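Local structure of MutT/nudix family protein (Streptococcus pneumoniae, 4HFQ) at residues A[15-20]-A[35-40]; A[75-80]-A[189-194]; A[84-89]-A[162-167]; A[105-110]-A[146-151]. The protein hydrolyses UDP-linked precursors of peptidoglycan biosynthesis, acting as a UDP-X diphosphatase of the Nudix family. All blocks are in the same frame, centred on the assembly; numbering follows the deposited sequence.

Contact 1: residues A[15-20]-A[35-40]; sequences AITDTG and DLRSLL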
loop_
_atom_site.group_PDB
_atom_site.type_symbol
_atom_site.label_atom_id
_atom_site.label_comp_id
_atom_site.label_asym_id
_atom_site.label_seq_id
_atom_site.Cartn_x
_atom_site.Cartn_y
_atom_site.Cartn_z
ATOM N N ALA A 15 -8.780 -8.617 2.568
ATOM C CA ALA A 15 -7.425 -8.606 3.094
ATOM C C ALA A 15 -7.302 -9.325 4.441
ATOM O O ALA A 15 -6.360 -10.096 4.644
ATOM C CB ALA A 15 -6.917 -7.179 3.184
ATOM N N ILE A 16 -8.248 -9.110 5.357
ATOM C CA ILE A 16 -8.201 -9.760 6.656
ATOM C C ILE A 16 -8.350 -11.272 6.517
ATOM O O ILE A 16 -7.596 -12.046 7.134
ATOM C CB ILE A 16 -9.281 -9.203 7.616
ATOM C CG1 ILE A 16 -9.078 -7.701 7.891
ATOM C CG2 ILE A 16 -9.229 -10.013 8.907
ATOM C CD1 ILE A 16 -10.283 -7.011 8.533
ATOM N N THR A 17 -9.311 -11.679 5.697
ATOM C CA THR A 17 -9.591 -13.082 5.487
ATOM C C THR A 17 -8.392 -13.806 4.864
ATOM O O THR A 17 -8.044 -14.922 5.272
ATOM C CB THR A 17 -10.869 -13.223 4.642
ATOM O OG1 THR A 17 -11.971 -12.613 5.335
ATOM C CG2 THR A 17 -11.170 -14.681 4.397
ATOM N N ASP A 18 -7.729 -13.158 3.912
ATOM C CA ASP A 18 -6.536 -13.706 3.288
ATOM C C ASP A 18 -5.371 -13.800 4.268
ATOM O O ASP A 18 -4.637 -14.785 4.275
ATOM C CB ASP A 18 -6.226 -12.909 2.019
ATOM C CG ASP A 18 -7.298 -13.157 0.926
ATOM O OD1 ASP A 18 -8.228 -13.970 1.152
ATOM O OD2 ASP A 18 -7.217 -12.563 -0.146
ATOM N N THR A 19 -5.248 -12.798 5.135
ATOM C CA THR A 19 -4.234 -12.831 6.184
ATOM C C THR A 19 -4.503 -14.003 7.136
ATOM O O THR A 19 -3.570 -14.724 7.513
ATOM C CB THR A 19 -4.214 -11.488 6.931
ATOM O OG1 THR A 19 -3.943 -10.441 5.995
ATOM C CG2 THR A 19 -3.150 -11.466 8.015
ATOM N N GLY A 20 -5.776 -14.225 7.479
ATOM C CA GLY A 20 -6.148 -15.388 8.297
ATOM C C GLY A 20 -5.762 -16.701 7.619
ATOM O O GLY A 20 -5.189 -17.575 8.263
ATOM N N ASP A 35 -14.897 -20.014 4.557
ATOM C CA ASP A 35 -16.331 -19.748 4.484
ATOM C C ASP A 35 -16.618 -18.248 4.358
ATOM O O ASP A 35 -17.504 -17.839 3.618
ATOM C CB ASP A 35 -17.037 -20.353 5.693
ATOM C CG ASP A 35 -17.058 -21.864 5.652
ATOM O OD1 ASP A 35 -16.796 -22.440 4.573
ATOM O OD2 ASP A 35 -17.346 -22.450 6.723
ATOM N N LEU A 36 -15.834 -17.422 5.060
ATOM C CA LEU A 36 -15.943 -15.986 4.905
ATOM C C LEU A 36 -15.606 -15.560 3.478
ATOM O O LEU A 36 -16.321 -14.743 2.880
ATOM C CB LEU A 36 -15.046 -15.265 5.926
ATOM C CG LEU A 36 -15.597 -15.296 7.345
ATOM C CD1 LEU A 36 -14.494 -14.875 8.290
ATOM C CD2 LEU A 36 -16.830 -14.414 7.513
ATOM N N ARG A 37 -14.545 -16.135 2.909
ATOM C CA ARG A 37 -14.155 -15.762 1.546
ATOM C C ARG A 37 -15.209 -16.189 0.520
ATOM O O ARG A 37 -15.425 -15.500 -0.482
ATOM C CB ARG A 37 -12.766 -16.298 1.185
ATOM C CG ARG A 37 -12.046 -15.371 0.217
ATOM C CD ARG A 37 -10.741 -15.942 -0.298
ATOM N NE ARG A 37 -9.831 -14.874 -0.727
ATOM C CZ ARG A 37 -9.815 -14.320 -1.934
ATOM N NH1 ARG A 37 -10.692 -14.670 -2.867
ATOM N NH2 ARG A 37 -8.919 -13.381 -2.194
ATOM N N SER A 38 -15.875 -17.311 0.779
ATOM C CA SER A 38 -16.963 -17.761 -0.094
ATOM C C SER A 38 -18.146 -16.783 -0.026
ATOM O O SER A 38 -18.726 -16.431 -1.046
ATOM C CB SER A 38 -17.405 -19.167 0.274
ATOM O OG SER A 38 -16.361 -20.103 0.046
ATOM N N LEU A 39 -18.462 -16.301 1.177
ATOM C CA LEU A 39 -19.518 -15.305 1.322
ATOM C C LEU A 39 -19.159 -13.965 0.695
ATOM O O LEU A 39 -20.017 -13.304 0.106
ATOM C CB LEU A 39 -19.908 -15.128 2.783
ATOM C CG LEU A 39 -20.813 -16.252 3.282
ATOM C CD1 LEU A 39 -20.676 -16.378 4.778
ATOM C CD2 LEU A 39 -22.264 -15.987 2.881
ATOM N N LEU A 40 -17.901 -13.547 0.830
ATOM C CA LEU A 40 -17.479 -12.302 0.194
ATOM C C LEU A 40 -17.658 -12.396 -1.314
ATOM O O LEU A 40 -18.090 -11.443 -1.941
ATOM C CB LEU A 40 -16.032 -11.954 0.556
ATOM C CG LEU A 40 -15.813 -11.556 2.016
ATOM C CD1 LEU A 40 -14.340 -11.572 2.410
ATOM C CD2 LEU A 40 -16.434 -10.215 2.385
#
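Thr17 and Arg37 sit where helices 3-23 and 27-47 come together, with CA atoms 6.6 Å apart. The two short helical segments run nearly antiparallel, at 152°, and their axes approach to 9.8 Å. Thr17 points into the interface. Its CG2, anti to the backbone N (the OG1 torsion chi1 is -60°), meets Arg37 CB at 3.9 Å. Its OG1 faces Leu36 CB and lies 3.9 Å from Leu40 CD1. The hydroxyl is hydrogen-bonded to Met13 O within its own helix, so a polar atom can sit against leucine carbons here. Beside Thr17, Asp18 and Arg37 form a side-on salt bridge. Arg37 NE gives a bond of 2.6 Å to Asp18 OD1, and Arg37 NH2 one of 2.8 Å to Asp18 OD2. Both oxygens use their syn lone pairs. The carboxylate and guanidinium planes are 6° apart, so the two groups lie almost flat in a common plane. Thr17 and Arg37 each have a second deposited conformer; these contacts are those of the one described. Arg37 NH1 also bonds Leu59 O. The arrangement is an antiparallel helical hairpin of the N-terminal region, and it also touches the second subunit.

Contact 2: residues A[75-80]-A[189-194]; sequences WIVEDE and LLWQVY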
loop_
_atom_site.group_PDB
_atom_site.type_symbol
_atom_site.label_atom_id
_atom_site.label_comp_id
_atom_site.label_asym_id
_atom_site.label_seq_id
_atom_site.Cartn_x
_atom_site.Cartn_y
_atom_site.Cartn_z
ATOM N N TRP A 75 6.990 11.609 -13.688
ATOM C CA TRP A 75 6.691 13.021 -13.896
ATOM C C TRP A 75 7.845 13.637 -14.651
ATOM O O TRP A 75 8.925 13.819 -14.108
ATOM C CB TRP A 75 6.497 13.675 -12.547
ATOM C CG TRP A 75 6.234 15.147 -12.590
ATOM C CD1 TRP A 75 7.152 16.190 -12.501
ATOM C CD2 TRP A 75 4.920 15.779 -12.702
ATOM N NE1 TRP A 75 6.493 17.399 -12.527
ATOM C CE2 TRP A 75 5.154 17.221 -12.657
ATOM C CE3 TRP A 75 3.611 15.303 -12.826
ATOM C CZ2 TRP A 75 4.113 18.132 -12.749
ATOM C CZ3 TRP A 75 2.577 16.237 -12.911
ATOM C CH2 TRP A 75 2.830 17.620 -12.855
ATOM N N ILE A 76 7.604 13.880 -15.941
ATOM C CA ILE A 76 8.625 14.370 -16.880
ATOM C C ILE A 76 8.147 15.714 -17.412
ATOM O O ILE A 76 7.112 15.791 -18.056
ATOM C CB ILE A 76 8.767 13.362 -18.040
ATOM C CG1 ILE A 76 9.182 11.974 -17.504
ATOM C CG2 ILE A 76 9.751 13.878 -19.092
ATOM C CD1 ILE A 76 8.753 10.817 -18.375
ATOM N N VAL A 77 8.899 16.764 -17.101
ATOM C CA VAL A 77 8.530 18.122 -17.550
ATOM C C VAL A 77 9.542 18.649 -18.550
ATOM O O VAL A 77 10.741 18.617 -18.283
ATOM C CB VAL A 77 8.411 19.108 -16.370
ATOM C CG1 VAL A 77 8.177 20.548 -16.850
ATOM C CG2 VAL A 77 7.297 18.682 -15.416
ATOM N N GLU A 78 9.043 19.106 -19.701
ATOM C CA GLU A 78 9.884 19.736 -20.723
ATOM C C GLU A 78 9.151 20.973 -21.200
ATOM O O GLU A 78 7.965 20.914 -21.512
ATOM C CB GLU A 78 10.118 18.778 -21.886
ATOM C CG GLU A 78 10.958 17.579 -21.504
ATOM C CD GLU A 78 11.260 16.660 -22.657
ATOM O OE1 GLU A 78 10.992 17.025 -23.826
ATOM O OE2 GLU A 78 11.788 15.564 -22.390
ATOM N N ASP A 79 9.863 22.102 -21.222
ATOM C CA ASP A 79 9.283 23.376 -21.661
ATOM C C ASP A 79 7.998 23.647 -20.867
ATOM O O ASP A 79 6.985 24.084 -21.410
ATOM C CB ASP A 79 9.050 23.361 -23.189
ATOM C CG ASP A 79 8.681 24.729 -23.749
ATOM O OD1 ASP A 79 9.145 25.754 -23.207
ATOM O OD2 ASP A 79 7.915 24.767 -24.735
ATOM N N GLU A 80 8.055 23.335 -19.566
ATOM C CA GLU A 80 6.962 23.582 -18.608
ATOM C C GLU A 80 5.677 22.792 -18.899
ATOM O O GLU A 80 4.591 23.150 -18.439
ATOM C CB GLU A 80 6.669 25.091 -18.469
ATOM C CG GLU A 80 7.892 25.929 -18.107
ATOM C CD GLU A 80 8.317 25.826 -16.651
ATOM O OE1 GLU A 80 8.049 24.796 -15.986
ATOM O OE2 GLU A 80 8.947 26.790 -16.165
ATOM N N LEU A 189 -1.216 18.914 -7.674
ATOM C CA LEU A 189 -0.369 18.727 -6.493
ATOM C C LEU A 189 1.085 18.507 -6.888
ATOM O O LEU A 189 2.000 19.120 -6.335
ATOM C CB LEU A 189 -0.850 17.504 -5.708
ATOM C CG LEU A 189 -1.334 17.578 -4.259
ATOM C CD1 LEU A 189 -2.231 18.765 -3.964
ATOM C CD2 LEU A 189 -2.048 16.286 -3.921
ATOM N N LEU A 190 1.289 17.604 -7.843
ATOM C CA LEU A 190 2.625 17.277 -8.333
ATOM C C LEU A 190 3.359 18.482 -8.901
ATOM O O LEU A 190 4.541 18.640 -8.664
ATOM C CB LEU A 190 2.557 16.164 -9.373
ATOM C CG LEU A 190 2.200 14.798 -8.783
ATOM C CD1 LEU A 190 1.757 13.902 -9.919
ATOM C CD2 LEU A 190 3.414 14.239 -8.047
ATOM N N TRP A 191 2.627 19.340 -9.616
ATOM C CA TRP A 191 3.219 20.552 -10.145
ATOM C C TRP A 191 3.726 21.453 -9.047
ATOM O O TRP A 191 4.833 21.995 -9.139
ATOM C CB TRP A 191 2.191 21.255 -11.023
ATOM C CG TRP A 191 2.656 22.547 -11.637
ATOM C CD1 TRP A 191 2.410 23.830 -11.176
ATOM C CD2 TRP A 191 3.426 22.710 -12.859
ATOM N NE1 TRP A 191 2.990 24.761 -12.004
ATOM C CE2 TRP A 191 3.604 24.152 -13.043
ATOM C CE3 TRP A 191 3.966 21.837 -13.797
ATOM C CZ2 TRP A 191 4.300 24.673 -14.122
ATOM C CZ3 TRP A 191 4.664 22.374 -14.881
ATOM C CH2 TRP A 191 4.829 23.762 -15.036
ATOM N N GLN A 192 2.945 21.585 -7.973
ATOM C CA GLN A 192 3.368 22.390 -6.836
ATOM C C GLN A 192 4.608 21.815 -6.140
ATOM O O GLN A 192 5.514 22.558 -5.753
ATOM C CB GLN A 192 2.210 22.586 -5.848
ATOM C CG GLN A 192 1.027 23.371 -6.425
ATOM C CD GLN A 192 1.415 24.746 -6.947
ATOM O OE1 GLN A 192 0.986 25.157 -8.044
ATOM N NE2 GLN A 192 2.243 25.442 -6.201
ATOM N N VAL A 193 4.668 20.486 -5.980
ATOM C CA VAL A 193 5.867 19.856 -5.398
ATOM C C VAL A 193 7.080 20.046 -6.326
ATOM O O VAL A 193 8.166 20.437 -5.898
ATOM C CB VAL A 193 5.662 18.341 -5.150
ATOM C CG1 VAL A 193 6.925 17.727 -4.552
ATOM C CG2 VAL A 193 4.487 18.079 -4.224
ATOM N N TYR A 194 6.853 19.793 -7.610
ATOM C CA TYR A 194 7.907 19.896 -8.619
ATOM C C TYR A 194 8.541 21.296 -8.640
ATOM O O TYR A 194 9.757 21.424 -8.761
ATOM C CB TYR A 194 7.342 19.531 -9.995
ATOM C CG TYR A 194 8.273 19.864 -11.135
ATOM C CD1 TYR A 194 9.389 19.076 -11.389
ATOM C CD2 TYR A 194 8.049 20.977 -11.942
ATOM C CE1 TYR A 194 10.267 19.389 -12.416
ATOM C CE2 TYR A 194 8.911 21.285 -12.988
ATOM C CZ TYR A 194 10.013 20.491 -13.205
ATOM O OH TYR A 194 10.893 20.785 -14.237
HETATM O O HOH W 1 10.579 23.302 -15.252
#
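Tyr194 OH and Glu80 OE1 share one water across the contact. The water is 2.7 Å from Tyr194 OH, and it donates to Glu80 OE1 at 3.0 Å. The chain of Glu80 bends at chi2 (-76°), and its OE1 also lies against Trp191 CH2. A weak bond from Gln195 NE2 reaches the same oxygen. The rest of the contact is aromatic and apolar. Trp75 meets Leu190, Trp191 and Tyr194. Leu190 CB lies over one face of the Trp75 indole, 3.7 Å from the centroid of the six-membered ring and 18° off the normal. Leu190 CD1 also comes near Trp75 CE3. At the edge of the same indole, NE1 comes to 3.3 Å from Tyr194 CG. The Trp75 and Tyr194 rings are oblique, their planes 56° apart. Val77 covers a face of the Tyr194 ring, with CG2 4.0 Å from its centroid in a CH-pi contact. Trp191 turns its ring so that CE3 is 3.9 Å from Trp75 CZ2, while its CH2 lies 3.5 Å from Glu80 O. Asp79 and Glu80 both have left-handed backbone angles, as at the two corners of a type I' turn. This turn joins strand 69-78 to strand 81-87, and helix 184-194 packs beside it. Trp75 and Leu190 also touch Leu128 of strand 120-132, Val147 of strand 143-153 and Leu95 of strand 93-99, so the helix lies across one face of the Nudix sheet.

Contact 3: residues A[84-89]-A[162-167]; sequences LVRGQG and EIADLQ. With SO4 (sulfate ion), chain G.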
loop_
_atom_site.group_PDB
_atom_site.type_symbol
_atom_site.label_atom_id
_atom_site.label_comp_id
_atom_site.label_asym_id
_atom_site.label_seq_id
_atom_site.Cartn_x
_atom_site.Cartn_y
_atom_site.Cartn_z
ATOM N N LEU A 84 2.454 12.964 -21.057
ATOM C CA LEU A 84 1.389 11.991 -20.848
ATOM C C LEU A 84 1.353 11.013 -22.001
ATOM O O LEU A 84 1.733 11.338 -23.142
ATOM C CB LEU A 84 0.011 12.654 -20.687
ATOM C CG LEU A 84 -0.174 13.609 -19.521
ATOM C CD1 LEU A 84 -1.495 14.348 -19.596
ATOM C CD2 LEU A 84 -0.061 12.913 -18.165
ATOM N N VAL A 85 0.957 9.782 -21.701
ATOM C CA VAL A 85 0.811 8.748 -22.716
ATOM C C VAL A 85 -0.606 8.233 -22.781
ATOM O O VAL A 85 -1.345 8.274 -21.802
ATOM C CB VAL A 85 1.815 7.573 -22.520
ATOM C CG1 VAL A 85 3.233 8.053 -22.778
ATOM C CG2 VAL A 85 1.695 6.942 -21.128
ATOM N N ARG A 86 -0.992 7.768 -23.968
ATOM C CA ARG A 86 -2.313 7.177 -24.178
ATOM C C ARG A 86 -2.139 5.737 -24.619
ATOM O O ARG A 86 -1.446 5.463 -25.597
ATOM C CB ARG A 86 -3.128 7.994 -25.206
ATOM C CG ARG A 86 -4.525 7.444 -25.471
ATOM C CD ARG A 86 -5.347 8.354 -26.385
ATOM N NE ARG A 86 -4.806 8.456 -27.744
ATOM C CZ ARG A 86 -5.018 7.570 -28.714
ATOM N NH1 ARG A 86 -5.737 6.469 -28.501
ATOM N NH2 ARG A 86 -4.491 7.769 -29.912
ATOM N N GLY A 87 -2.744 4.817 -23.863
ATOM C CA GLY A 87 -2.622 3.393 -24.181
ATOM C C GLY A 87 -3.369 2.996 -25.442
ATOM O O GLY A 87 -4.388 3.605 -25.788
ATOM N N GLN A 88 -2.883 1.961 -26.114
ATOM C CA GLN A 88 -3.662 1.344 -27.199
ATOM C C GLN A 88 -5.030 0.907 -26.693
ATOM O O GLN A 88 -5.160 0.389 -25.578
ATOM C CB GLN A 88 -2.920 0.148 -27.822
ATOM C CG GLN A 88 -1.590 0.489 -28.488
ATOM C CD GLN A 88 -1.694 1.161 -29.864
ATOM O OE1 GLN A 88 -0.673 1.418 -30.503
ATOM N NE2 GLN A 88 -2.910 1.462 -30.316
ATOM N N GLY A 89 -6.057 1.161 -27.508
ATOM C CA GLY A 89 -7.430 0.826 -27.151
ATOM C C GLY A 89 -8.083 1.736 -26.125
ATOM O O GLY A 89 -9.175 1.443 -25.630
ATOM N N GLU A 162 1.677 -1.403 -26.574
ATOM C CA GLU A 162 1.162 -0.849 -25.328
ATOM C C GLU A 162 0.652 0.593 -25.454
ATOM O O GLU A 162 -0.403 0.919 -24.911
ATOM C CB GLU A 162 2.229 -0.943 -24.232
ATOM C CG GLU A 162 1.737 -0.440 -22.888
ATOM C CD GLU A 162 2.786 -0.421 -21.788
ATOM O OE1 GLU A 162 3.976 -0.777 -22.014
ATOM O OE2 GLU A 162 2.391 -0.039 -20.668
ATOM N N ILE A 163 1.416 1.435 -26.148
ATOM C CA ILE A 163 1.184 2.882 -26.155
ATOM C C ILE A 163 0.874 3.407 -27.561
ATOM O O ILE A 163 1.661 3.211 -28.498
ATOM C CB ILE A 163 2.399 3.651 -25.567
ATOM C CG1 ILE A 163 2.727 3.173 -24.140
ATOM C CG2 ILE A 163 2.196 5.164 -25.638
ATOM C CD1 ILE A 163 1.669 3.452 -23.087
ATOM N N ALA A 164 -0.277 4.073 -27.679
ATOM C CA ALA A 164 -0.717 4.677 -28.949
ATOM C C ALA A 164 -0.086 6.036 -29.212
ATOM O O ALA A 164 0.216 6.369 -30.358
ATOM C CB ALA A 164 -2.230 4.806 -28.976
ATOM N N ASP A 165 0.101 6.841 -28.174
ATOM C CA ASP A 165 0.570 8.210 -28.366
ATOM C C ASP A 165 1.249 8.739 -27.118
ATOM O O ASP A 165 1.007 8.249 -26.007
ATOM C CB ASP A 165 -0.601 9.124 -28.784
ATOM C CG ASP A 165 -0.151 10.379 -29.547
ATOM O OD1 ASP A 165 1.035 10.513 -29.896
ATOM O OD2 ASP A 165 -1.021 11.249 -29.780
ATOM N N LEU A 166 2.126 9.710 -27.332
ATOM C CA LEU A 166 2.829 10.416 -26.290
ATOM C C LEU A 166 2.849 11.877 -26.676
ATOM O O LEU A 166 3.265 12.232 -27.795
ATOM C CB LEU A 166 4.257 9.878 -26.151
ATOM C CG LEU A 166 5.180 10.536 -25.111
ATOM C CD1 LEU A 166 6.265 9.564 -24.686
ATOM C CD2 LEU A 166 5.805 11.829 -25.640
ATOM N N GLN A 167 2.407 12.724 -25.764
ATOM C CA GLN A 167 2.462 14.168 -25.976
ATOM C C GLN A 167 2.789 14.894 -24.687
ATOM O O GLN A 167 2.643 14.330 -23.579
ATOM C CB GLN A 167 1.136 14.707 -26.531
ATOM C CG GLN A 167 0.751 14.194 -27.912
ATOM C CD GLN A 167 -0.586 14.725 -28.396
ATOM O OE1 GLN A 167 -1.017 15.821 -28.014
ATOM N NE2 GLN A 167 -1.259 13.940 -29.233
HETATM S S SO4 G . -6.256 5.244 -31.977
HETATM O O1 SO4 G . -6.456 3.811 -32.211
HETATM O O2 SO4 G . -7.161 5.629 -30.867
HETATM O O3 SO4 G . -4.835 5.560 -31.672
HETATM O O4 SO4 G . -6.616 5.870 -33.261
HETATM O O HOH W 2 -3.662 10.496 -29.533
#
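Arg86 holds its guanidinium flat against Ala164, whose CB lies 3.6 Å above one face, toward the rim. Sulfate O3 and a water stand at its edge, in the plane. The sulfate probably comes from the crystallisation liquor. Arg86 NH2 donates to sulfate O3 at 2.8 Å, and NH1 donates to sulfate O2 at 2.9 Å. NH1 also bonds Glu90 O. The water accepts from Arg86 NH2 and donates to Asp165 OD2, so it links the opposite charges, which do not touch directly. The Arg86 side chain bends at chi3 (65°), which turns NE out of line with the extended first part. Gln167 NE2 donates to Asp165 OD2 at 2.8 Å, from above the carboxylate plane. On the other face of the sheet Val85 packs on Leu166, with CG1 to CD1 at 3.9 Å, and on Ile163 CG2. The backbones pair antiparallel. Leu84 N donates to Gln167 O at 2.9 Å, and Gln167 N donates back to Leu84 O. Arg86 N bonds Asp165 O. Gln88 N bonds Glu162 O beyond the pairing. Arg86 O accepts from Ala164 N at 2.8 Å and weakly from Asp165 N. Two residues thus face one, and the register slips by one at Gly87. This is a classic beta bulge, at the pairing of strands 81-87 and 163-170 in the Nudix sheet.

Contact 4: residues A[105-110]-A[146-151]; sequences SPTENI and FVFGCK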
loop_
_atom_site.group_PDB
_atom_site.type_symbol
_atom_site.label_atom_id
_atom_site.label_comp_id
_atom_site.label_asym_id
_atom_site.label_seq_id
_atom_site.Cartn_x
_atom_site.Cartn_y
_atom_site.Cartn_z
ATOM N N SER A 105 13.892 -2.856 -8.409
ATOM C CA SER A 105 13.710 -1.879 -7.316
ATOM C C SER A 105 12.662 -0.839 -7.737
ATOM O O SER A 105 12.208 -0.837 -8.871
ATOM C CB SER A 105 15.034 -1.183 -7.018
ATOM O OG SER A 105 15.278 -0.190 -8.018
ATOM N N PRO A 106 12.252 0.049 -6.821
ATOM C CA PRO A 106 11.235 1.005 -7.238
ATOM C C PRO A 106 11.728 1.936 -8.344
ATOM O O PRO A 106 10.995 2.142 -9.307
ATOM C CB PRO A 106 10.912 1.758 -5.936
ATOM C CG PRO A 106 11.153 0.706 -4.870
ATOM C CD PRO A 106 12.383 -0.015 -5.348
ATOM N N THR A 107 12.963 2.422 -8.242
ATOM C CA THR A 107 13.462 3.273 -9.324
ATOM C C THR A 107 13.707 2.463 -10.597
ATOM O O THR A 107 13.455 2.948 -11.698
ATOM C CB THR A 107 14.704 4.094 -8.937
ATOM O OG1 THR A 107 15.814 3.221 -8.685
ATOM C CG2 THR A 107 14.425 4.999 -7.728
ATOM N N GLU A 108 14.192 1.226 -10.461
ATOM C CA GLU A 108 14.397 0.389 -11.646
ATOM C C GLU A 108 13.071 0.134 -12.350
ATOM O O GLU A 108 12.997 0.135 -13.583
ATOM C CB GLU A 108 15.066 -0.930 -11.283
ATOM C CG GLU A 108 16.531 -0.773 -10.934
ATOM C CD GLU A 108 17.101 -1.947 -10.167
ATOM O OE1 GLU A 108 16.385 -2.941 -9.881
ATOM O OE2 GLU A 108 18.315 -1.855 -9.828
ATOM N N ASN A 109 12.004 -0.059 -11.582
ATOM C CA ASN A 109 10.685 -0.257 -12.165
ATOM C C ASN A 109 10.232 0.940 -12.988
ATOM O O ASN A 109 9.775 0.763 -14.116
ATOM C CB ASN A 109 9.667 -0.571 -11.065
ATOM C CG ASN A 109 9.438 -2.057 -10.892
ATOM O OD1 ASN A 109 9.081 -2.733 -11.838
ATOM N ND2 ASN A 109 9.626 -2.570 -9.670
ATOM N N ILE A 110 10.391 2.158 -12.469
ATOM C CA ILE A 110 9.919 3.305 -13.244
ATOM C C ILE A 110 10.787 3.524 -14.481
ATOM O O ILE A 110 10.258 3.859 -15.531
ATOM C CB ILE A 110 9.699 4.603 -12.414
ATOM C CG1 ILE A 110 8.882 5.624 -13.226
ATOM C CG2 ILE A 110 11.012 5.236 -11.953
ATOM C CD1 ILE A 110 7.586 5.089 -13.815
ATOM N N PHE A 146 3.696 5.654 -6.316
ATOM C CA PHE A 146 4.936 6.455 -6.274
ATOM C C PHE A 146 4.974 7.289 -7.544
ATOM O O PHE A 146 4.820 6.749 -8.640
ATOM C CB PHE A 146 6.159 5.538 -6.316
ATOM C CG PHE A 146 6.363 4.695 -5.094
ATOM C CD1 PHE A 146 5.705 3.488 -4.952
ATOM C CD2 PHE A 146 7.253 5.095 -4.097
ATOM C CE1 PHE A 146 5.909 2.682 -3.839
ATOM C CE2 PHE A 146 7.459 4.301 -2.972
ATOM C CZ PHE A 146 6.768 3.110 -2.831
ATOM N N VAL A 147 5.199 8.588 -7.404
ATOM C CA VAL A 147 5.402 9.441 -8.577
ATOM C C VAL A 147 6.798 10.037 -8.490
ATOM O O VAL A 147 7.086 10.831 -7.584
ATOM C CB VAL A 147 4.354 10.557 -8.686
ATOM C CG1 VAL A 147 4.560 11.289 -10.001
ATOM C CG2 VAL A 147 2.940 9.983 -8.595
ATOM N N PHE A 148 7.658 9.613 -9.419
ATOM C CA PHE A 148 9.046 10.030 -9.470
ATOM C C PHE A 148 9.230 11.144 -10.482
ATOM O O PHE A 148 8.761 11.043 -11.616
ATOM C CB PHE A 148 9.935 8.864 -9.902
ATOM C CG PHE A 148 9.977 7.724 -8.915
ATOM C CD1 PHE A 148 10.849 7.759 -7.834
ATOM C CD2 PHE A 148 9.164 6.610 -9.092
ATOM C CE1 PHE A 148 10.909 6.695 -6.932
ATOM C CE2 PHE A 148 9.228 5.539 -8.204
ATOM C CZ PHE A 148 10.095 5.591 -7.128
ATOM N N GLY A 149 9.906 12.211 -10.075
ATOM C CA GLY A 149 10.351 13.218 -11.052
ATOM C C GLY A 149 11.521 12.661 -11.836
ATOM O O GLY A 149 12.519 12.245 -11.225
ATOM N N CYS A 150 11.392 12.632 -13.166
ATOM C CA CYS A 150 12.393 12.016 -14.048
ATOM C C CYS A 150 12.750 12.922 -15.210
ATOM O O CYS A 150 11.967 13.771 -15.612
ATOM C CB CYS A 150 11.914 10.671 -14.614
ATOM S SG CYS A 150 11.401 9.454 -13.400
ATOM N N LYS A 151 13.953 12.715 -15.729
ATOM C CA LYS A 151 14.424 13.427 -16.913
ATOM C C LYS A 151 14.704 12.408 -18.010
ATOM O O LYS A 151 15.324 11.373 -17.750
ATOM C CB LYS A 151 15.682 14.214 -16.554
ATOM C CG LYS A 151 16.390 14.860 -17.740
ATOM C CD LYS A 151 17.645 15.591 -17.297
ATOM C CE LYS A 151 18.406 16.107 -18.513
ATOM N NZ LYS A 151 19.469 17.095 -18.173
#
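Helix 106-118 is the helix of the Nudix box, the family's signature motif, and its first turn lies on Phe148 of strand 143-153. The axes of segments 106-110 and 146-151 cross at 70° and approach to 10.0 Å. Pro106, Thr107 and Ile110 meet the Phe148 ring, all obliquely. Ile110 CG2 is the closest, 3.7 Å from Phe148 CD2. With CG1 anti to the backbone N (chi1 -166°), CG2 takes the position between the backbone N and the carbonyl carbon. The same methyl reaches Cys150 SG at 4.5 Å. Pro106 CB meets Phe148 CZ at 4.1 Å, and Thr107 CG2 meets Phe148 CE1 at 4.0 Å. In the Nudix fold helices cover both faces of a central sheet. Phe148 serves the face under this helix, while Val147, the residue before it, points away. Ser105 and Glu108 close the start of the helix as a capping box. Glu108 N donates to Ser105 OG at 3.0 Å, and Ser105 N donates to Glu108 OE1 at 2.9 Å, from above the carboxylate plane. Asn109 OD1 accepts from Glu101 N, which ties the helix to the loop before it. Ile110 also packs on Val72, Ala74 and Val124. Pro106 and Thr107 pack on Asp203 and Leu202 of the second subunit.

How the contacts relate
Contact 1 lies apart in the N-terminal helices, on the far side of the chain's centre from the other three. Its centre is about 41 Å from that of contact 2 and about 34 Å from that of contact 4. Contacts 2, 3 and 4 share the Nudix sheet. Contacts 2 and 4 touch: Trp75 N lies 2.8 Å from Phe148 O, and Trp75 O lies 2.9 Å from Cys150 N, both probable hydrogen bonds. Contact 3 is about 10 Å from contact 4 at the nearest atoms. Contact 4 includes the start of the Nudix-box helix, which probably contributes to the catalytic centre as in relatives, and contact 3 reaches its far end through Ile163 and Leu166. Contacts 1 and 4 both meet the second subunit.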